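PDB 3TTY: beta-galactosidase from Bacillus circulans subsp. alkalophilus, which hydrolyses terminal beta-galactoside linkages, releasing galactose, as a three-chain TIM-barrel glycoside hydrolase. Local coordinates for residues Ala393-Trp405 with Ile439-Ser451. Residues are numbered along the deposited sequence; the frame is centred on the assembly and turned at random.
Sequences ARSEAKVAVMYDW and IQTDMISVEEDLS
Just before the two strands pair, the hydroxyl of Ser-395 gathers three hydrogen bonds: OG donates to Asp-442 OD1 at 2.7 Å and accepts from Gln-440 NE2 at 3.1 Å and, in an ST turn, from the backbone N of Ala-397. The carboxylate is met on its syn side, close to its plane, while the amide N-H of Gln-440 points almost straight at OG (177°) within the amide plane; OE1 accepts from Glu-621 N, so both ends of the amide are held. A bend at chi2 of 70° swings that amide toward the serine and lays CG along Ala-397. An alanine in place of Ser-395 would probably leave Asp-442 OD1 to its salt bridge with Arg-295, Gln-440 NE2 without this acceptor and Ala-397 N without the oxygen closing the turn. Beside this cluster, water 1 links Lys-398 N to Gln-440 O.

Farther along, 399-402 and 441-444 run parallel, the bonds alternating between the two strands: Asp-442 N to Val-399 O, Val-401 N to Asp-442 O (2.9 Å), Ile-444 N to Val-401 O, Tyr-403 N to Ile-444 O. On one face Met-443, folded back at chi2 and chi3, brings SD to 3.3 Å from Val-401 CG1 and CE to Tyr-403 CB; helix 423-435 covers this side. On the other, extended Met-402 passes CG over Ile-444 CG1 (3.7 Å) and ends with CE against Leu-450 CD1. Water 2 joins Tyr-403 O and Asp-404 OD2 to Val-446 N; Asp-404 N-caps the next helix, OD1 accepting from Asn-407 N, and OD2 salt-bridges Lys-465. With helices 405-413 and 423-435 intervening, this is a right-handed beta-alpha-beta crossover at the sheet edge in the trimerisation domain, of the glutaminase-like clan.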
# COMPACT_ATOMS: atom_id res chain seq x y z
N ALA A 393 41.93 18.97 -10.10
CA ALA A 393 41.69 18.66 -11.50
C ALA A 393 40.22 18.87 -11.85
O ALA A 393 39.35 18.61 -11.03
CB ALA A 393 42.11 17.24 -11.81
N ARG A 394 39.94 19.34 -13.06
CA ARG A 394 38.58 19.72 -13.41
C ARG A 394 38.09 19.12 -14.72
O ARG A 394 38.88 18.64 -15.53
CB ARG A 394 38.45 21.24 -13.42
CG ARG A 394 38.72 21.84 -12.04
CD ARG A 394 38.91 23.34 -12.09
NE ARG A 394 37.63 24.05 -12.09
CZ ARG A 394 37.03 24.51 -10.99
NH1 ARG A 394 37.59 24.35 -9.79
NH2 ARG A 394 35.87 25.15 -11.10
N SER A 395 36.77 19.11 -14.92
CA SER A 395 36.18 18.66 -16.18
C SER A 395 36.33 19.73 -17.25
O SER A 395 36.21 20.92 -16.97
CB SER A 395 34.69 18.35 -16.00
OG SER A 395 34.06 18.23 -17.27
N GLU A 396 36.59 19.29 -18.48
CA GLU A 396 36.59 20.19 -19.64
C GLU A 396 35.56 19.74 -20.66
O GLU A 396 35.75 19.88 -21.87
CB GLU A 396 38.00 20.32 -20.24
CG GLU A 396 38.88 21.24 -19.38
CD GLU A 396 40.29 21.45 -19.91
OE1 GLU A 396 40.62 20.90 -20.99
OE2 GLU A 396 41.06 22.17 -19.24
N ALA A 397 34.45 19.22 -20.14
CA ALA A 397 33.31 18.80 -20.95
C ALA A 397 32.91 19.86 -21.96
O ALA A 397 33.00 21.06 -21.68
CB ALA A 397 32.12 18.47 -20.05
N LYS A 398 32.48 19.40 -23.13
CA LYS A 398 31.93 20.27 -24.17
C LYS A 398 30.45 19.99 -24.28
O LYS A 398 29.74 20.64 -25.04
CB LYS A 398 32.57 20.00 -25.54
CG LYS A 398 34.07 20.25 -25.62
CD LYS A 398 34.42 21.66 -25.21
CE LYS A 398 35.93 21.87 -25.32
NZ LYS A 398 36.45 21.54 -26.69
N VAL A 399 29.98 19.00 -23.52
CA VAL A 399 28.57 18.66 -23.52
C VAL A 399 28.01 18.84 -22.10
O VAL A 399 28.62 18.39 -21.13
CB VAL A 399 28.35 17.21 -24.01
CG1 VAL A 399 26.87 16.83 -23.95
CG2 VAL A 399 28.91 17.04 -25.42
N ALA A 400 26.86 19.50 -21.98
CA ALA A 400 26.22 19.72 -20.68
C ALA A 400 24.80 19.18 -20.67
O ALA A 400 24.11 19.20 -21.70
CB ALA A 400 26.22 21.18 -20.32
N VAL A 401 24.37 18.68 -19.52
CA VAL A 401 22.98 18.28 -19.32
C VAL A 401 22.40 18.90 -18.05
O VAL A 401 22.97 18.80 -16.95
CB VAL A 401 22.79 16.75 -19.35
CG1 VAL A 401 24.01 16.06 -18.81
CG2 VAL A 401 21.53 16.35 -18.60
N MET A 402 21.26 19.56 -18.24
CA MET A 402 20.65 20.40 -17.23
C MET A 402 19.72 19.59 -16.36
O MET A 402 19.04 18.68 -16.83
CB MET A 402 19.85 21.52 -17.90
CG MET A 402 20.68 22.63 -18.49
SD MET A 402 19.65 23.80 -19.39
CE MET A 402 20.80 25.14 -19.63
N TYR A 403 19.69 19.96 -15.08
CA TYR A 403 18.81 19.35 -14.10
C TYR A 403 18.41 20.50 -13.17
O TYR A 403 19.22 21.37 -12.88
CB TYR A 403 19.56 18.25 -13.32
CG TYR A 403 18.83 17.83 -12.07
CD1 TYR A 403 17.69 17.03 -12.14
CD2 TYR A 403 19.25 18.25 -10.82
CE1 TYR A 403 17.00 16.65 -11.01
CE2 TYR A 403 18.57 17.88 -9.67
CZ TYR A 403 17.44 17.08 -9.78
OH TYR A 403 16.75 16.71 -8.65
N ASP A 404 17.18 20.50 -12.70
CA ASP A 404 16.72 21.58 -11.83
C ASP A 404 15.71 21.07 -10.83
O ASP A 404 14.77 20.38 -11.21
CB ASP A 404 16.06 22.69 -12.66
CG ASP A 404 15.66 23.88 -11.81
OD1 ASP A 404 14.47 24.01 -11.49
OD2 ASP A 404 16.54 24.68 -11.43
N TRP A 405 15.88 21.43 -9.56
CA TRP A 405 14.99 20.91 -8.51
C TRP A 405 13.57 21.48 -8.56
O TRP A 405 12.61 20.78 -8.22
CB TRP A 405 15.58 21.11 -7.10
CG TRP A 405 16.40 19.96 -6.60
CD1 TRP A 405 15.96 18.90 -5.85
CD2 TRP A 405 17.80 19.75 -6.82
NE1 TRP A 405 17.01 18.04 -5.59
CE2 TRP A 405 18.15 18.54 -6.17
CE3 TRP A 405 18.80 20.47 -7.49
CZ2 TRP A 405 19.46 18.03 -6.17
CZ3 TRP A 405 20.10 19.96 -7.49
CH2 TRP A 405 20.41 18.76 -6.84
N ILE A 439 31.68 10.28 -23.76
CA ILE A 439 31.66 11.70 -24.07
C ILE A 439 31.67 12.43 -22.75
O ILE A 439 30.77 12.25 -21.94
CB ILE A 439 30.38 12.12 -24.85
CG1 ILE A 439 30.17 11.25 -26.10
CG2 ILE A 439 30.45 13.60 -25.22
CD1 ILE A 439 31.02 11.66 -27.28
N GLN A 440 32.70 13.23 -22.53
CA GLN A 440 32.83 13.97 -21.28
C GLN A 440 31.67 14.94 -21.15
O GLN A 440 31.40 15.73 -22.05
CB GLN A 440 34.16 14.72 -21.26
CG GLN A 440 34.40 15.49 -19.98
CD GLN A 440 34.67 14.59 -18.78
OE1 GLN A 440 34.91 13.38 -18.93
NE2 GLN A 440 34.61 15.18 -17.58
N THR A 441 30.97 14.87 -20.02
CA THR A 441 29.76 15.65 -19.83
C THR A 441 29.66 16.23 -18.42
O THR A 441 30.11 15.61 -17.45
CB THR A 441 28.52 14.77 -20.08
OG1 THR A 441 28.53 13.71 -19.13
CG2 THR A 441 28.55 14.16 -21.45
N ASP A 442 29.08 17.42 -18.32
CA ASP A 442 28.79 18.04 -17.03
C ASP A 442 27.30 18.12 -16.81
O ASP A 442 26.56 18.56 -17.70
CB ASP A 442 29.30 19.47 -16.98
CG ASP A 442 30.79 19.56 -17.03
OD1 ASP A 442 31.45 18.55 -16.69
OD2 ASP A 442 31.29 20.65 -17.37
N MET A 443 26.85 17.74 -15.62
CA MET A 443 25.51 18.06 -15.16
C MET A 443 25.54 19.51 -14.70
O MET A 443 26.44 19.90 -13.95
CB MET A 443 25.10 17.14 -14.01
CG MET A 443 25.00 15.67 -14.39
SD MET A 443 23.72 15.38 -15.62
CE MET A 443 22.35 16.24 -14.85
N ILE A 444 24.59 20.32 -15.15
CA ILE A 444 24.62 21.74 -14.83
C ILE A 444 23.26 22.29 -14.43
O ILE A 444 22.23 21.68 -14.72
CB ILE A 444 25.13 22.58 -16.03
CG1 ILE A 444 24.18 22.46 -17.22
CG2 ILE A 444 26.55 22.17 -16.41
CD1 ILE A 444 24.35 23.58 -18.26
N SER A 445 23.26 23.42 -13.73
CA SER A 445 22.01 24.12 -13.43
C SER A 445 21.48 24.82 -14.70
O SER A 445 22.21 25.02 -15.68
CB SER A 445 22.21 25.14 -12.32
OG SER A 445 22.64 26.39 -12.85
N VAL A 446 20.20 25.18 -14.67
CA VAL A 446 19.62 25.93 -15.75
C VAL A 446 20.24 27.32 -15.84
O VAL A 446 20.02 28.03 -16.83
CB VAL A 446 18.08 26.06 -15.60
CG1 VAL A 446 17.42 24.72 -15.75
CG2 VAL A 446 17.71 26.73 -14.27
N GLU A 447 21.02 27.71 -14.83
CA GLU A 447 21.62 29.04 -14.75
C GLU A 447 23.10 29.09 -15.11
O GLU A 447 23.70 30.16 -15.10
CB GLU A 447 21.48 29.61 -13.34
CG GLU A 447 20.06 29.94 -12.97
CD GLU A 447 19.85 29.99 -11.47
OE1 GLU A 447 18.77 29.53 -11.02
OE2 GLU A 447 20.77 30.49 -10.77
N GLU A 448 23.70 27.94 -15.38
CA GLU A 448 25.13 27.88 -15.65
C GLU A 448 25.51 28.70 -16.90
O GLU A 448 24.75 28.78 -17.85
CB GLU A 448 25.56 26.41 -15.84
CG GLU A 448 27.05 26.22 -15.98
CD GLU A 448 27.81 26.75 -14.78
OE1 GLU A 448 27.56 26.27 -13.66
OE2 GLU A 448 28.64 27.67 -14.95
N ASP A 449 26.69 29.30 -16.86
CA ASP A 449 27.25 29.97 -18.03
C ASP A 449 27.40 28.94 -19.16
O ASP A 449 28.13 27.97 -19.03
CB ASP A 449 28.62 30.58 -17.67
CG ASP A 449 29.45 30.92 -18.89
OD1 ASP A 449 28.87 31.28 -19.94
OD2 ASP A 449 30.70 30.83 -18.80
N LEU A 450 26.68 29.15 -20.25
CA LEU A 450 26.58 28.15 -21.30
C LEU A 450 27.73 28.26 -22.31
O LEU A 450 27.88 27.41 -23.18
CB LEU A 450 25.24 28.29 -22.02
CG LEU A 450 24.08 27.36 -21.66
CD1 LEU A 450 24.22 26.79 -20.26
CD2 LEU A 450 22.72 28.05 -21.85
N SER A 451 28.53 29.32 -22.18
CA SER A 451 29.51 29.64 -23.22
C SER A 451 30.57 28.56 -23.45
O SER A 451 31.05 28.39 -24.57
CB SER A 451 30.18 30.99 -22.92
OG SER A 451 31.02 30.90 -21.78
O HOH W 1 32.77 16.87 -24.03
O HOH W 2 19.02 24.22 -12.23